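Local coordinates for large ribosomal subunit protein uL10 (Thermotoga maritima, PDB 1ZAV) that probably forms the base of the ribosomal stalk, binding large-subunit rRNA and L7/L12 dimers and so helping GTP-bound translation factors engage the ribosome, at residues G52-V57 / V85-E90; L24-D29 / E95-I100. All coordinates share one frame; numbering follows the deposited sequence. Where two conformers were deposited one is given.

Contact 1 of 2, residues G52-V57 / V85-E90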
loop_
_atom_site.group_PDB
_atom_site.type_symbol
_atom_site.label_atom_id
_atom_site.label_comp_id
_atom_site.label_asym_id
_atom_site.label_seq_id
_atom_site.Cartn_x
_atom_site.Cartn_y
_atom_site.Cartn_z
ATOM N N GLY A 52 -30.982 3.322 2.944
ATOM C CA GLY A 52 -29.829 3.267 3.828
ATOM C C GLY A 52 -29.011 4.536 3.897
ATOM O O GLY A 52 -28.060 4.631 4.667
ATOM N N ALA A 53 -29.380 5.514 3.085
ATOM C CA ALA A 53 -28.678 6.788 3.073
ATOM C C ALA A 53 -29.691 7.906 2.907
ATOM O O ALA A 53 -30.721 7.733 2.246
ATOM C CB ALA A 53 -27.660 6.821 1.927
ATOM N N ARG A 54 -29.393 9.053 3.508
ATOM C CA ARG A 54 -30.262 10.218 3.430
ATOM C C ARG A 54 -29.438 11.474 3.215
ATOM O O ARG A 54 -28.293 11.533 3.643
ATOM C CB ARG A 54 -31.052 10.377 4.735
ATOM C CG ARG A 54 -32.079 9.301 4.963
ATOM C CD ARG A 54 -33.107 9.351 3.848
ATOM N NE ARG A 54 -34.016 8.217 3.878
ATOM C CZ ARG A 54 -34.874 7.970 4.858
ATOM N NH1 ARG A 54 -34.940 8.788 5.905
ATOM N NH2 ARG A 54 -35.673 6.914 4.782
ATOM N N PHE A 55 -30.020 12.457 2.532
ATOM C CA PHE A 55 -29.370 13.745 2.312
ATOM C C PHE A 55 -30.430 14.786 2.642
ATOM O O PHE A 55 -31.400 14.949 1.898
ATOM C CB PHE A 55 -28.910 13.942 0.855
ATOM C CG PHE A 55 -28.107 15.201 0.653
ATOM C CD1 PHE A 55 -26.844 15.331 1.232
ATOM C CD2 PHE A 55 -28.631 16.278 -0.062
ATOM C CE1 PHE A 55 -26.113 16.519 1.109
ATOM C CE2 PHE A 55 -27.912 17.471 -0.195
ATOM C CZ PHE A 55 -26.646 17.593 0.396
ATOM N N ARG A 56 -30.248 15.485 3.759
ATOM C CA ARG A 56 -31.211 16.493 4.183
ATOM C C ARG A 56 -30.571 17.793 4.657
ATOM O O ARG A 56 -29.542 17.782 5.335
ATOM C CB ARG A 56 -32.079 15.953 5.323
ATOM C CG ARG A 56 -32.892 14.716 4.997
ATOM C CD ARG A 56 -33.936 14.464 6.086
ATOM N NE ARG A 56 -33.340 14.166 7.387
ATOM C CZ ARG A 56 -34.035 14.035 8.517
ATOM N NH1 ARG A 56 -35.356 14.180 8.509
ATOM N NH2 ARG A 56 -33.415 13.745 9.655
ATOM N N VAL A 57 -31.186 18.913 4.288
ATOM C CA VAL A 57 -30.707 20.218 4.723
ATOM C C VAL A 57 -31.252 20.338 6.137
ATOM O O VAL A 57 -32.456 20.186 6.354
ATOM C CB VAL A 57 -31.288 21.361 3.867
ATOM C CG1 VAL A 57 -30.914 22.709 4.483
ATOM C CG2 VAL A 57 -30.751 21.267 2.438
ATOM N N VAL A 85 -26.869 17.537 5.465
ATOM C CA VAL A 85 -26.152 16.413 6.020
ATOM C C VAL A 85 -26.421 15.111 5.272
ATOM O O VAL A 85 -27.571 14.748 5.018
ATOM C CB VAL A 85 -26.502 16.253 7.537
ATOM C CG1 VAL A 85 -27.944 15.827 7.718
ATOM C CG2 VAL A 85 -25.594 15.271 8.171
ATOM N N LEU A 86 -25.343 14.420 4.923
ATOM C CA LEU A 86 -25.418 13.149 4.211
ATOM C C LEU A 86 -25.021 12.063 5.196
ATOM O O LEU A 86 -23.899 12.061 5.698
ATOM C CB LEU A 86 -24.444 13.163 3.026
ATOM C CG LEU A 86 -24.330 11.972 2.070
ATOM C CD1 LEU A 86 -23.343 12.323 0.959
ATOM C CD2 LEU A 86 -23.860 10.735 2.808
ATOM N N TYR A 87 -25.929 11.140 5.493
ATOM C CA TYR A 87 -25.584 10.082 6.424
ATOM C C TYR A 87 -26.009 8.716 5.942
ATOM O O TYR A 87 -26.945 8.593 5.148
ATOM C CB TYR A 87 -26.139 10.385 7.827
ATOM C CG TYR A 87 -27.635 10.540 7.913
ATOM C CD1 TYR A 87 -28.473 9.431 7.910
ATOM C CD2 TYR A 87 -28.210 11.798 8.038
ATOM C CE1 TYR A 87 -29.851 9.570 8.038
ATOM C CE2 TYR A 87 -29.586 11.952 8.164
ATOM C CZ TYR A 87 -30.397 10.833 8.167
ATOM O OH TYR A 87 -31.751 10.991 8.311
ATOM N N VAL A 88 -25.282 7.702 6.400
ATOM C CA VAL A 88 -25.540 6.319 6.033
ATOM C C VAL A 88 -25.880 5.496 7.265
ATOM O O VAL A 88 -25.158 5.528 8.262
ATOM C CB VAL A 88 -24.309 5.689 5.335
ATOM C CG1 VAL A 88 -24.548 4.199 5.085
ATOM C CG2 VAL A 88 -24.040 6.410 4.011
ATOM N N THR A 89 -26.987 4.763 7.195
ATOM C CA THR A 89 -27.401 3.930 8.314
ATOM C C THR A 89 -27.265 2.450 7.968
ATOM O O THR A 89 -27.203 1.603 8.862
ATOM C CB THR A 89 -28.864 4.240 8.740
ATOM O OG1 THR A 89 -29.715 4.240 7.591
ATOM C CG2 THR A 89 -28.944 5.602 9.417
ATOM N N GLU A 90 -27.220 2.137 6.676
ATOM C CA GLU A 90 -27.070 0.756 6.249
ATOM C C GLU A 90 -26.281 0.667 4.952
ATOM O O GLU A 90 -26.558 1.401 4.009
ATOM C CB GLU A 90 -28.430 0.077 6.061
ATOM C CG GLU A 90 -28.280 -1.436 5.947
ATOM C CD GLU A 90 -29.577 -2.167 5.654
ATOM O OE1 GLU A 90 -29.569 -3.411 5.739
ATOM O OE2 GLU A 90 -30.594 -1.512 5.335
#
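Arg54 and Tyr87 face each other in a hydrogen-bonded pair of two antiparallel strands, 53-58 and 83-88. Strand 53-58 is an outermost strand of the sheet within this chain. Arg54 N bonds to Tyr87 O at 3.0 Å, and Tyr87 N to Arg54 O. Val85 and Arg56 are joined in the same way. The tightly packed face carries Ala53, Phe55, Leu86 and Val88. There Leu86 CB meets the edge of the Phe55 ring at CD1, 3.7 Å away and in the ring plane. Helices 35-49 and 94-106 cover this face; Phe55 touches Leu41 and Leu45 of the first and Ile100 of the second. The other face carries buried Val85 and Tyr87 and, toward solvent, the partly exposed Arg54 and Arg56. Tyr87 CG sits between the backbone N and the carbonyl carbon (chi1 60°), on the face that Arg54 shares. Arg54 CB lies over one side of the ring, 3.9 Å from the centroid, a CH-pi contact. The end of Arg54 then leads away. Tyr87 OH comes 3.5 Å from Arg56 NH2, with guanidinium and ring planes 82° apart. An alanine in place of Tyr87 would probably leave Arg54 CB without its ring cover and the Arg56 guanidinium without the nearby hydroxyl. Beyond strand 83-88, Thr89 N bonds to Gly52 O at 2.7 Å, and Glu90 N weakly to the same oxygen at 3.3 Å.

Contact 2 of 2, residues L24-D29 / E95-I100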
loop_
_atom_site.group_PDB
_atom_site.type_symbol
_atom_site.label_atom_id
_atom_site.label_comp_id
_atom_site.label_asym_id
_atom_site.label_seq_id
_atom_site.Cartn_x
_atom_site.Cartn_y
_atom_site.Cartn_z
ATOM N N LEU A 24 -21.538 7.067 8.566
ATOM C CA LEU A 24 -21.059 8.245 7.866
ATOM C C LEU A 24 -21.976 9.427 8.135
ATOM O O LEU A 24 -23.201 9.291 8.174
ATOM C CB LEU A 24 -21.000 7.998 6.341
ATOM C CG LEU A 24 -20.864 9.277 5.496
ATOM C CD1 LEU A 24 -19.478 9.865 5.716
ATOM C CD2 LEU A 24 -21.062 8.984 4.005
ATOM N N ILE A 25 -21.354 10.578 8.352
ATOM C CA ILE A 25 -22.037 11.841 8.548
ATOM C C ILE A 25 -21.121 12.805 7.793
ATOM O O ILE A 25 -19.980 13.022 8.195
ATOM C CB ILE A 25 -22.110 12.277 10.047
ATOM C CG1 ILE A 25 -22.951 11.280 10.850
ATOM C CG2 ILE A 25 -22.748 13.656 10.155
ATOM C CD1 ILE A 25 -22.986 11.570 12.369
ATOM N N LEU A 26 -21.597 13.336 6.673
ATOM C CA LEU A 26 -20.811 14.279 5.891
ATOM C C LEU A 26 -21.596 15.582 5.778
ATOM O O LEU A 26 -22.783 15.592 5.433
ATOM C CB LEU A 26 -20.482 13.688 4.506
ATOM C CG LEU A 26 -19.653 14.556 3.550
ATOM C CD1 LEU A 26 -18.956 13.693 2.509
ATOM C CD2 LEU A 26 -20.556 15.580 2.893
ATOM N N PHE A 27 -20.927 16.691 6.084
ATOM C CA PHE A 27 -21.560 17.996 6.058
ATOM C C PHE A 27 -21.273 18.719 4.766
ATOM O O PHE A 27 -20.114 18.881 4.395
ATOM C CB PHE A 27 -21.054 18.808 7.236
ATOM C CG PHE A 27 -21.285 18.134 8.555
ATOM C CD1 PHE A 27 -22.514 18.255 9.203
ATOM C CD2 PHE A 27 -20.283 17.363 9.142
ATOM C CE1 PHE A 27 -22.743 17.614 10.431
ATOM C CE2 PHE A 27 -20.499 16.717 10.370
ATOM C CZ PHE A 27 -21.734 16.847 11.011
ATOM N N ALA A 28 -22.337 19.168 4.105
ATOM C CA ALA A 28 -22.226 19.858 2.821
ATOM C C ALA A 28 -22.984 21.178 2.715
ATOM O O ALA A 28 -24.056 21.353 3.302
ATOM C CB ALA A 28 -22.694 18.927 1.709
ATOM N N ASP A 29 -22.410 22.101 1.950
ATOM C CA ASP A 29 -23.022 23.393 1.677
ATOM C C ASP A 29 -23.834 23.115 0.414
ATOM O O ASP A 29 -23.257 22.846 -0.638
ATOM C CB ASP A 29 -21.943 24.438 1.376
ATOM C CG ASP A 29 -22.517 25.755 0.885
ATOM O OD1 ASP A 29 -23.700 25.796 0.480
ATOM O OD2 ASP A 29 -21.773 26.757 0.888
ATOM N N GLU A 95 -19.243 4.484 -0.774
ATOM C CA GLU A 95 -19.913 4.803 -2.029
ATOM C C GLU A 95 -20.749 6.097 -1.994
ATOM O O GLU A 95 -20.923 6.754 -3.015
ATOM C CB GLU A 95 -20.799 3.630 -2.458
ATOM C CG GLU A 95 -21.624 3.907 -3.709
ATOM C CD GLU A 95 -20.769 4.054 -4.956
ATOM O OE1 GLU A 95 -21.304 4.501 -5.994
ATOM O OE2 GLU A 95 -19.568 3.713 -4.899
ATOM N N ALA A 96 -21.279 6.458 -0.828
ATOM C CA ALA A 96 -22.081 7.676 -0.726
ATOM C C ALA A 96 -21.189 8.905 -0.866
ATOM O O ALA A 96 -21.594 9.919 -1.438
ATOM C CB ALA A 96 -22.832 7.719 0.613
ATOM N N VAL A 97 -19.978 8.827 -0.331
ATOM C CA VAL A 97 -19.062 9.955 -0.448
ATOM C C VAL A 97 -18.749 10.155 -1.942
ATOM O O VAL A 97 -18.801 11.275 -2.455
ATOM C CB VAL A 97 -17.767 9.706 0.340
ATOM C CG1 VAL A 97 -16.850 10.936 0.234
ATOM C CG2 VAL A 97 -18.098 9.412 1.819
ATOM N N LYS A 98 -18.456 9.063 -2.638
ATOM C CA LYS A 98 -18.159 9.130 -4.073
ATOM C C LYS A 98 -19.315 9.733 -4.855
ATOM O O LYS A 98 -19.113 10.539 -5.770
ATOM C CB LYS A 98 -17.869 7.734 -4.627
ATOM C CG LYS A 98 -17.478 7.738 -6.108
ATOM C CD LYS A 98 -17.569 6.352 -6.728
ATOM C CE LYS A 98 -16.846 5.302 -5.891
ATOM N NZ LYS A 98 -15.385 5.573 -5.756
ATOM N N ILE A 99 -20.533 9.324 -4.507
ATOM C CA ILE A 99 -21.720 9.826 -5.179
ATOM C C ILE A 99 -21.886 11.342 -5.047
ATOM O O ILE A 99 -22.141 12.029 -6.035
ATOM C CB ILE A 99 -23.014 9.111 -4.656
ATOM C CG1 ILE A 99 -23.006 7.645 -5.101
ATOM C CG2 ILE A 99 -24.271 9.805 -5.197
ATOM C CD1 ILE A 99 -24.124 6.799 -4.511
ATOM N N ILE A 100 -21.736 11.878 -3.838
ATOM C CA ILE A 100 -21.920 13.310 -3.677
ATOM C C ILE A 100 -20.722 14.090 -4.209
ATOM O O ILE A 100 -20.856 15.236 -4.637
ATOM C CB ILE A 100 -22.181 13.688 -2.198
ATOM C CG1 ILE A 100 -22.719 15.121 -2.120
ATOM C CG2 ILE A 100 -20.907 13.540 -1.395
ATOM C CD1 ILE A 100 -23.128 15.551 -0.719
#
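Leu24 meets Ala96 and Val97 where helix 94-106 packs on strand 24-28. Its CB points toward the helix. CG lies anti to the backbone N (chi1 165°), and the two methyls branch from it. CD2 makes the closest approach, 3.7 Å from Val97 CG2, and also lies 4.0 Å from Ala96 CB. CD1 reaches the same Val97 CG2 more loosely, at 4.2 Å. One valine methyl thus meets both branches of the leucine. The other, Val97 CG1, turns to Leu26 and stands 4.1 Å from its CD1. Val97 therefore straddles two strand residues that point to the same side. Further along, Ile100 CD1 touches Ala28 CB at 4.2 Å, while its CG2 is near Leu26 CD1. No hydrogen bond joins the two segments; the contact is apolar and all six touching residues are buried. Leu86 of the neighbouring strand touches both Leu24 and Ile100, and Leu114 of strand 114-119 touches Ala28 and Ile100. The axes of strand 24-28 and of helix segment 95-100 come within 10.1 Å, at 19°. Alternate strand residues meeting one side of a helix laid along the strand is typical of the core of an alpha+beta domain, with helices packed on an antiparallel sheet.

Contacts 1 and 2 lie in one alpha+beta domain, with centres about 8 Å apart. Strands 83-88 and 24-28 are neighbours in the sheet, so the segments 85-90 and 24-29 touch directly. Leu86 O and Leu26 N are 2.8 Å apart, a probable hydrogen bond. Val88 N and Leu24 O, at 3.2 Å, probably form another. Side chains meet too, with Val88 on Leu24. Strand 83-88 of contact 1 leads on to helix 94-106 of contact 2. Ala96 of that helix also meets Leu86 and Val88 of contact 1. The L7/L12-binding region, residues 138-180, lies outside both contacts.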